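Local atomic coordinates of uncharacterized IolB-like protein (Salmonella typhimurium LT2, PDB entry 2QJV), a protein that is uncharacterised but, as a nickel-bound member of the KduI/IolB family of cupins, probably acts as a sugar-acid isomerase. Residues N136-H141 with V158-G163. The protein carries 2 engineered substitutions. Residues are numbered along the deposited sequence; the frame is centred on the assembly and turned at random.
Engineered in segment 158-163: Ala162 (natural residue Glu).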
# COMPACT_ATOMS: atom_id res chain seq x y z
N ASN A 136 5.91 -28.13 18.48
CA ASN A 136 4.62 -27.60 18.73
C ASN A 136 4.36 -27.51 20.28
O ASN A 136 3.27 -27.06 20.59
CB ASN A 136 3.59 -28.48 17.98
CG ASN A 136 2.25 -27.79 17.73
OD1 ASN A 136 2.16 -26.56 17.55
ND2 ASN A 136 1.18 -28.60 17.70
N GLN A 137 5.29 -27.90 21.20
CA GLN A 137 4.91 -27.91 22.70
C GLN A 137 5.12 -26.59 23.53
O GLN A 137 6.24 -26.19 23.82
CB GLN A 137 5.48 -29.10 23.56
CG GLN A 137 4.95 -29.01 25.13
CD GLN A 137 4.92 -30.34 26.00
OE1 GLN A 137 5.57 -30.41 27.06
NE2 GLN A 137 4.11 -31.33 25.59
N ARG A 138 4.00 -26.05 24.01
CA ARG A 138 3.91 -24.80 24.71
C ARG A 138 3.37 -24.98 26.15
O ARG A 138 2.73 -25.98 26.45
CB ARG A 138 2.96 -23.90 23.91
CG ARG A 138 3.41 -23.75 22.48
CD ARG A 138 2.26 -23.86 21.49
NE ARG A 138 1.65 -25.18 21.38
CZ ARG A 138 0.60 -25.46 20.60
NH1 ARG A 138 0.01 -24.51 19.88
NH2 ARG A 138 0.12 -26.69 20.56
N LEU A 139 3.73 -24.07 27.02
CA LEU A 139 3.21 -24.00 28.36
C LEU A 139 2.09 -22.98 28.28
O LEU A 139 2.28 -21.89 27.76
CB LEU A 139 4.31 -23.60 29.37
CG LEU A 139 3.88 -23.22 30.78
CD1 LEU A 139 3.21 -24.42 31.50
CD2 LEU A 139 5.09 -22.73 31.55
N VAL A 140 0.92 -23.35 28.81
CA VAL A 140 -0.28 -22.52 28.79
C VAL A 140 -0.80 -22.32 30.24
O VAL A 140 -0.87 -23.27 31.01
CB VAL A 140 -1.35 -23.17 27.86
CG1 VAL A 140 -2.69 -22.36 27.82
CG2 VAL A 140 -0.76 -23.43 26.44
N HIS A 141 -1.05 -21.05 30.58
CA HIS A 141 -1.65 -20.62 31.84
C HIS A 141 -3.02 -20.00 31.56
O HIS A 141 -3.14 -18.88 31.01
CB HIS A 141 -0.80 -19.59 32.58
CG HIS A 141 0.55 -20.09 33.04
ND1 HIS A 141 1.59 -19.23 33.33
CD2 HIS A 141 1.03 -21.34 33.25
CE1 HIS A 141 2.64 -19.93 33.72
NE2 HIS A 141 2.33 -21.22 33.67
N VAL A 158 0.75 -17.76 27.12
CA VAL A 158 1.41 -18.88 26.48
C VAL A 158 2.93 -18.63 26.32
O VAL A 158 3.34 -17.50 26.01
CB VAL A 158 0.77 -19.16 25.08
CG1 VAL A 158 1.44 -20.35 24.36
CG2 VAL A 158 -0.75 -19.37 25.21
N TYR A 159 3.71 -19.69 26.56
CA TYR A 159 5.16 -19.70 26.44
C TYR A 159 5.55 -20.61 25.33
O TYR A 159 5.26 -21.80 25.35
CB TYR A 159 5.85 -20.18 27.71
CG TYR A 159 5.59 -19.33 28.90
CD1 TYR A 159 4.40 -19.45 29.61
CD2 TYR A 159 6.55 -18.46 29.35
CE1 TYR A 159 4.16 -18.68 30.72
CE2 TYR A 159 6.32 -17.68 30.46
CZ TYR A 159 5.14 -17.80 31.16
OH TYR A 159 4.93 -17.00 32.25
N THR A 160 6.24 -20.03 24.34
CA THR A 160 6.68 -20.75 23.15
C THR A 160 8.21 -20.66 23.10
O THR A 160 8.77 -19.61 22.85
CB THR A 160 6.01 -20.21 21.86
OG1 THR A 160 4.59 -20.08 22.06
CG2 THR A 160 6.30 -21.17 20.62
N ASN A 161 8.87 -21.79 23.29
CA ASN A 161 10.34 -21.81 23.23
C ASN A 161 10.87 -21.61 21.81
O ASN A 161 10.18 -21.94 20.83
CB ASN A 161 10.87 -23.06 23.93
CG ASN A 161 10.57 -23.05 25.42
OD1 ASN A 161 10.20 -22.01 26.02
ND2 ASN A 161 10.75 -24.18 26.03
N ALA A 162 12.04 -20.97 21.73
CA ALA A 162 12.67 -20.58 20.46
C ALA A 162 12.71 -21.78 19.49
O ALA A 162 13.22 -22.85 19.85
CB ALA A 162 14.07 -20.02 20.68
N GLY A 163 12.16 -21.53 18.30
CA GLY A 163 12.05 -22.53 17.24
C GLY A 163 10.60 -22.94 17.00
O GLY A 163 10.12 -22.89 15.82
O HOH W 1 7.69 -24.31 23.37
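Arg138 leans its backbone on Tyr159 O through a CA-H...O contact, CA to O 3.4 Å. Just before it, a water lies between Gln137 O and Asn161 N, the latter in the loop that follows strand 154-160; the water accepts a hydrogen bond from Asn161 N at 2.8 Å, but its leg to Gln137 O is too short to be trusted. Arg138 CG stands anti to the carbonyl carbon (chi1 -55°), and the side chain lies beside that of Thr160, pointing the same way, with CG 3.9 Å from Thr160 OG1, while CB packs against Val158 CG1; Thr160 OG1 itself is hydrogen-bonded to Ser166. Leu139 then makes both backbone bonds to Tyr159: Leu139 N to Tyr159 O is 3.2 Å, and Tyr159 N to Leu139 O is 2.9 Å and straighter, with 166° at the hydrogen. This is an antiparallel hairpin, strands 138-142 and 154-160, inside one sheet of a cupin-type beta fold; strand 127-131 flanks it beyond the first strand and strand 238-246 beyond the second. Leu139 and Tyr159 send their side chains to the same face, where Leu139 CD2 lies 3.9 Å from Tyr159 CD1 and Leu139 O sits at the edge of the phenol ring. Val140 faces the other way, in a non-hydrogen-bonded pair with Val158, their CG2 methyls 4.2 Å apart. His141 closes the row: Tyr159 turns its edge toward the imidazole face in an offset edge-to-face pair, planes at 67°, with CE1 of Tyr159 3.6 Å from CE1 of His141. His141 ND1 is hydrogen-bonded to Glu157, and Tyr159 OH to the carbonyl O of Pro78.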